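Local coordinates for protein lectin (Lotus tetragonolobus, PDB 2EIG) that probably binds carbohydrates, L-fucosyl groups among them, as a calcium- and manganese-containing legume seed lectin that assembles as a tetramer, at residues F3-T6 and G12-I15; V82-A87 and Y219-T224. All coordinates share one frame; numbering follows the deposited sequence.

Contact 1 (F3-T6 and G12-I15); sequences FNYT and GSLI. With NAG (2-acetamido-2-deoxy-beta-D-glucopyranose), chain E.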
loop_
_atom_site.group_PDB
_atom_site.type_symbol
_atom_site.label_atom_id
_atom_site.label_comp_id
_atom_site.label_asym_id
_atom_site.label_seq_id
_atom_site.Cartn_x
_atom_site.Cartn_y
_atom_site.Cartn_z
ATOM N N PHE A 3 -9.476 -14.504 -21.021
ATOM C CA PHE A 3 -10.579 -14.405 -21.965
ATOM C C PHE A 3 -10.720 -12.959 -22.353
ATOM O O PHE A 3 -10.119 -12.067 -21.725
ATOM C CB PHE A 3 -11.903 -15.002 -21.449
ATOM C CG PHE A 3 -12.368 -14.449 -20.126
ATOM C CD1 PHE A 3 -13.068 -13.243 -20.052
ATOM C CD2 PHE A 3 -12.088 -15.121 -18.947
ATOM C CE1 PHE A 3 -13.530 -12.722 -18.771
ATOM C CE2 PHE A 3 -12.492 -14.617 -17.680
ATOM C CZ PHE A 3 -13.224 -13.434 -17.596
ATOM N N ASN A 4 -11.492 -12.729 -23.397
ATOM C CA ASN A 4 -11.578 -11.414 -24.003
ATOM C C ASN A 4 -12.846 -11.425 -24.839
ATOM O O ASN A 4 -12.887 -12.013 -25.909
ATOM C CB ASN A 4 -10.292 -11.153 -24.816
ATOM C CG ASN A 4 -10.354 -9.881 -25.686
ATOM O OD1 ASN A 4 -11.289 -9.069 -25.600
ATOM N ND2 ASN A 4 -9.336 -9.725 -26.544
ATOM N N TYR A 5 -13.889 -10.809 -24.301
ATOM C CA TYR A 5 -15.149 -10.603 -24.987
ATOM C C TYR A 5 -15.142 -9.205 -25.594
ATOM O O TYR A 5 -15.195 -8.204 -24.879
ATOM C CB TYR A 5 -16.312 -10.671 -23.987
ATOM C CG TYR A 5 -16.419 -12.007 -23.298
ATOM C CD1 TYR A 5 -17.211 -13.026 -23.844
ATOM C CD2 TYR A 5 -15.722 -12.265 -22.118
ATOM C CE1 TYR A 5 -17.341 -14.254 -23.198
ATOM C CE2 TYR A 5 -15.805 -13.500 -21.478
ATOM C CZ TYR A 5 -16.580 -14.491 -22.038
ATOM O OH TYR A 5 -16.653 -15.712 -21.444
ATOM N N THR A 6 -15.072 -9.124 -26.909
ATOM C CA THR A 6 -15.156 -7.826 -27.579
ATOM C C THR A 6 -16.629 -7.505 -27.682
ATOM O O THR A 6 -17.022 -6.337 -27.756
ATOM C CB THR A 6 -14.522 -7.892 -28.960
ATOM O OG1 THR A 6 -15.073 -9.023 -29.636
ATOM C CG2 THR A 6 -13.031 -8.098 -28.842
ATOM N N GLY A 12 -22.276 -20.200 -23.652
ATOM C CA GLY A 12 -21.953 -20.998 -22.476
ATOM C C GLY A 12 -20.680 -20.659 -21.698
ATOM O O GLY A 12 -20.327 -21.349 -20.757
ATOM N N SER A 13 -19.962 -19.622 -22.105
ATOM C CA SER A 13 -18.762 -19.200 -21.392
ATOM C C SER A 13 -19.150 -18.448 -20.086
ATOM O O SER A 13 -18.383 -18.418 -19.162
ATOM C CB SER A 13 -17.887 -18.319 -22.291
ATOM O OG SER A 13 -18.541 -17.071 -22.547
ATOM N N LEU A 14 -20.337 -17.851 -20.032
ATOM C CA LEU A 14 -20.806 -17.156 -18.814
ATOM C C LEU A 14 -22.004 -17.851 -18.162
ATOM O O LEU A 14 -22.711 -18.631 -18.801
ATOM C CB LEU A 14 -21.162 -15.664 -19.094
ATOM C CG LEU A 14 -20.121 -14.719 -19.708
ATOM C CD1 LEU A 14 -20.746 -13.286 -19.914
ATOM C CD2 LEU A 14 -18.858 -14.609 -18.848
ATOM N N ILE A 15 -22.215 -17.535 -16.883
ATOM C CA ILE A 15 -23.394 -17.924 -16.148
ATOM C C ILE A 15 -24.203 -16.654 -15.908
ATOM O O ILE A 15 -23.667 -15.637 -15.439
ATOM C CB ILE A 15 -23.055 -18.573 -14.779
ATOM C CG1 ILE A 15 -22.239 -19.880 -14.977
ATOM C CG2 ILE A 15 -24.334 -18.799 -13.950
ATOM C CD1 ILE A 15 -21.527 -20.346 -13.673
HETATM C C1 NAG E . -9.332 -8.476 -27.278
HETATM C C2 NAG E . -7.928 -7.971 -26.965
HETATM C C3 NAG E . -7.298 -7.021 -28.012
HETATM C C4 NAG E . -7.887 -7.069 -29.440
HETATM C C5 NAG E . -9.310 -7.629 -29.503
HETATM C C6 NAG E . -9.663 -8.150 -30.892
HETATM C C7 NAG E . -7.133 -7.516 -24.707
HETATM C C8 NAG E . -7.065 -6.438 -23.661
HETATM N N2 NAG E . -8.000 -7.284 -25.691
HETATM O O3 NAG E . -5.890 -7.248 -28.054
HETATM O O4 NAG E . -7.869 -5.765 -29.989
HETATM O O5 NAG E . -9.426 -8.745 -28.652
HETATM O O6 NAG E . -9.178 -9.477 -31.024
HETATM O O7 NAG E . -6.427 -8.534 -24.642
#
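Ser-13 OG accepts a hydrogen bond from Tyr-5 OH at 2.6 Å, the one polar link between residues 3-6 and 12-15. The angle CZ-OH-OG is close to 109°, and OG lies at the edge of the Tyr-5 ring near its plane, so the phenol can offer its proton while the C-O-H group stays roughly coplanar with the ring. Ser-13 OG is also hydrogen-bonded to Asp-11 OD2, which gives this hydroxyl two polar partners and fixes the rotation of a residue in the turn leading into strand 14-18. The serine torsion agrees with this: chi1 of 68° tucks OG between the backbone N and the carbonyl carbon. On the apolar side, Leu-14 comes up obliquely to the end of the tyrosine, the two side chains passing each other as they extend from facing strands. Leu-14 CD2 makes the nearest approach, 3.6 Å from Tyr-5 OH and 3.9 Å from Tyr-5 CZ. Phe-8 and Tyr-45 pack on Tyr-5, and the bond to Ser-13 OG satisfies the hydroxyl of this buried residue.

Asn-4 points the other way from the strand. Its CG stands anti to the backbone N (chi1 171°), carrying the amide outward to a covalent link of 1.4 Å between ND2 and C1 of the N-acetylglucosamine. Thr-6 CG2 lies 3.7 Å from the sugar ring oxygen O5. Asn-4, Tyr-5 and Thr-6 form an Asn-X-Thr sequon, with glycosylated asparagine and inward tyrosine on opposite faces of strand 2-5. Tyr-5 thus bridges from this edge of the back sheet to strand 14-18, outermost within this chain in the seven-stranded sheet, an interface belonging to the legume lectin beta sandwich.

Contact 2 (V82-A87 and Y219-T224); sequences VVFFLA and YSWSFT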
loop_
_atom_site.group_PDB
_atom_site.type_symbol
_atom_site.label_atom_id
_atom_site.label_comp_id
_atom_site.label_asym_id
_atom_site.label_seq_id
_atom_site.Cartn_x
_atom_site.Cartn_y
_atom_site.Cartn_z
ATOM N N VAL A 82 -23.699 -1.172 -10.802
ATOM C CA VAL A 82 -23.170 -2.425 -11.298
ATOM C C VAL A 82 -21.769 -2.566 -10.667
ATOM O O VAL A 82 -21.040 -1.585 -10.487
ATOM C CB VAL A 82 -23.139 -2.484 -12.881
ATOM C CG1 VAL A 82 -22.410 -1.262 -13.495
ATOM C CG2 VAL A 82 -22.488 -3.822 -13.402
ATOM N N VAL A 83 -21.427 -3.789 -10.292
ATOM C CA VAL A 83 -20.107 -4.070 -9.758
ATOM C C VAL A 83 -19.382 -5.135 -10.530
ATOM O O VAL A 83 -20.016 -6.021 -11.044
ATOM C CB VAL A 83 -20.183 -4.418 -8.248
ATOM C CG1 VAL A 83 -21.212 -3.467 -7.578
ATOM C CG2 VAL A 83 -20.514 -5.910 -8.009
ATOM N N PHE A 84 -18.060 -5.009 -10.613
ATOM C CA PHE A 84 -17.194 -6.120 -10.845
ATOM C C PHE A 84 -16.812 -6.742 -9.482
ATOM O O PHE A 84 -16.414 -6.035 -8.552
ATOM C CB PHE A 84 -15.902 -5.723 -11.591
ATOM C CG PHE A 84 -14.938 -6.883 -11.729
ATOM C CD1 PHE A 84 -15.135 -7.856 -12.726
ATOM C CD2 PHE A 84 -13.909 -7.062 -10.817
ATOM C CE1 PHE A 84 -14.285 -8.937 -12.829
ATOM C CE2 PHE A 84 -13.048 -8.126 -10.907
ATOM C CZ PHE A 84 -13.213 -9.071 -11.927
ATOM N N PHE A 85 -16.944 -8.046 -9.375
ATOM C CA PHE A 85 -16.725 -8.738 -8.124
ATOM C C PHE A 85 -16.131 -10.157 -8.243
ATOM O O PHE A 85 -16.325 -10.875 -9.248
ATOM C CB PHE A 85 -17.980 -8.734 -7.200
ATOM C CG PHE A 85 -19.055 -9.783 -7.524
ATOM C CD1 PHE A 85 -19.369 -10.749 -6.599
ATOM C CD2 PHE A 85 -19.822 -9.718 -8.698
ATOM C CE1 PHE A 85 -20.406 -11.692 -6.817
ATOM C CE2 PHE A 85 -20.851 -10.684 -8.954
ATOM C CZ PHE A 85 -21.156 -11.648 -8.004
ATOM N N LEU A 86 -15.347 -10.480 -7.219
ATOM C CA LEU A 86 -14.904 -11.808 -6.877
ATOM C C LEU A 86 -15.681 -12.276 -5.668
ATOM O O LEU A 86 -15.858 -11.520 -4.656
ATOM C CB LEU A 86 -13.424 -11.802 -6.480
ATOM C CG LEU A 86 -12.403 -11.697 -7.613
ATOM C CD1 LEU A 86 -12.567 -10.377 -8.338
ATOM C CD2 LEU A 86 -10.996 -11.759 -6.998
ATOM N N ALA A 87 -16.133 -13.511 -5.754
ATOM C CA ALA A 87 -16.879 -14.156 -4.668
ATOM C C ALA A 87 -16.565 -15.667 -4.670
ATOM O O ALA A 87 -16.221 -16.214 -5.727
ATOM C CB ALA A 87 -18.329 -13.915 -4.815
ATOM N N TYR A 219 -20.364 -3.813 -22.640
ATOM C CA TYR A 219 -20.093 -3.986 -24.038
ATOM C C TYR A 219 -18.979 -4.967 -24.346
ATOM O O TYR A 219 -18.939 -5.545 -25.436
ATOM C CB TYR A 219 -19.742 -2.647 -24.637
ATOM C CG TYR A 219 -20.826 -1.637 -24.389
ATOM C CD1 TYR A 219 -20.528 -0.425 -23.842
ATOM C CD2 TYR A 219 -22.178 -1.942 -24.680
ATOM C CE1 TYR A 219 -21.523 0.510 -23.592
ATOM C CE2 TYR A 219 -23.192 -1.025 -24.429
ATOM C CZ TYR A 219 -22.852 0.197 -23.893
ATOM O OH TYR A 219 -23.825 1.120 -23.667
ATOM N N SER A 220 -18.043 -5.099 -23.411
ATOM C CA SER A 220 -16.818 -5.856 -23.637
ATOM C C SER A 220 -16.197 -6.183 -22.304
ATOM O O SER A 220 -16.462 -5.516 -21.295
ATOM C CB SER A 220 -15.806 -5.068 -24.532
ATOM O OG SER A 220 -15.137 -4.004 -23.857
ATOM N N TRP A 221 -15.343 -7.191 -22.292
ATOM C CA TRP A 221 -14.747 -7.600 -21.022
ATOM C C TRP A 221 -13.610 -8.535 -21.329
ATOM O O TRP A 221 -13.787 -9.512 -22.041
ATOM C CB TRP A 221 -15.809 -8.281 -20.134
ATOM C CG TRP A 221 -15.316 -8.763 -18.772
ATOM C CD1 TRP A 221 -14.381 -8.175 -17.961
ATOM C CD2 TRP A 221 -15.837 -9.877 -18.046
ATOM N NE1 TRP A 221 -14.239 -8.899 -16.792
ATOM C CE2 TRP A 221 -15.159 -9.924 -16.804
ATOM C CE3 TRP A 221 -16.846 -10.833 -18.315
ATOM C CZ2 TRP A 221 -15.431 -10.917 -15.842
ATOM C CZ3 TRP A 221 -17.107 -11.816 -17.370
ATOM C CH2 TRP A 221 -16.395 -11.843 -16.138
ATOM N N SER A 222 -12.433 -8.223 -20.800
ATOM C CA SER A 222 -11.274 -9.073 -20.939
ATOM C C SER A 222 -10.771 -9.262 -19.508
ATOM O O SER A 222 -11.005 -8.429 -18.621
ATOM C CB SER A 222 -10.195 -8.476 -21.898
ATOM O OG SER A 222 -9.739 -7.199 -21.421
ATOM N N PHE A 223 -10.122 -10.392 -19.287
ATOM C CA PHE A 223 -9.633 -10.729 -17.977
ATOM C C PHE A 223 -8.433 -11.591 -18.182
ATOM O O PHE A 223 -8.465 -12.535 -18.991
ATOM C CB PHE A 223 -10.708 -11.562 -17.282
ATOM C CG PHE A 223 -10.329 -11.995 -15.903
ATOM C CD1 PHE A 223 -10.696 -11.218 -14.793
ATOM C CD2 PHE A 223 -9.602 -13.195 -15.703
ATOM C CE1 PHE A 223 -10.352 -11.629 -13.486
ATOM C CE2 PHE A 223 -9.260 -13.599 -14.393
ATOM C CZ PHE A 223 -9.628 -12.793 -13.304
ATOM N N THR A 224 -7.359 -11.285 -17.486
ATOM C CA THR A 224 -6.204 -12.196 -17.498
ATOM C C THR A 224 -5.740 -12.353 -16.096
ATOM O O THR A 224 -5.473 -11.349 -15.426
ATOM C CB THR A 224 -5.000 -11.631 -18.305
ATOM O OG1 THR A 224 -5.434 -11.341 -19.620
ATOM C CG2 THR A 224 -3.847 -12.649 -18.349
#
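Phe-84 turns the edge of its ring toward two aromatic residues of strand 214-226. Its CE1 approaches Trp-221 CZ2 at 3.8 Å, with CZ2 lying near the phenyl plane, and the same carbon is 4.0 Å from Trp-221 NE1. The phenyl and indole planes are inclined by roughly 69°, and the phenyl edge reaches the indole obliquely on its CZ2 side. The neighbouring ring atom, Phe-84 CZ, meets Phe-223 CE1 at 4.1 Å; here each ring lies at the other's edge, with planes turned by only about 35°. Both meetings are apolar, and all three residues are buried.

The three side chains share one torsion: each holds CG anti to its own backbone N (chi1 175° in Phe-84), which extends the rings across the gap between strands whose nearest CA atoms, those of Phe-84 and Trp-221, are 10.6 Å apart. That separation is the normal spacing of face-packed beta sheets. Trp-221 and Phe-223, two positions apart, point to the same side, whereas Ser-222 between them faces outward.

A second shell orients these rings. Thr-64 OG1 is hydrogen-bonded to Trp-221 NE1, fixing the turn of the indole, and Phe-204 and Phe-3 each meet that indole edge-to-face. Phe-3 and Phe-62 lie against Phe-223 with nearly parallel planes, and Phe-66 packs on Phe-84. Strand 81-88 is held in its own sheet between strands 115-120 and 199-208, while strand 214-226 runs beside strands 61-72 and 2-5 in the sheet facing it.

Contacts 1 and 2 have centres 10 Å apart and share the sheet in which strands 2-5 and 214-226 run antiparallel. They are joined directly by probable backbone hydrogen bonds, Tyr-5 N to Trp-221 O at 2.6 Å and Phe-3 O to Phe-223 N at 3.0 Å. Both cross the sandwich: contact 1 reaches the strand that is outermost within this chain in the seven-stranded sheet, contact 2 an interior one. The N-acetylglucosamine attached in contact 1 also touches Ser-222, on the outer face of strand 214-226. Between nearest atoms, this sugar is about 9 Å from the Phe-223 side chain, and the manganese ion about 14 Å from that of Phe-84.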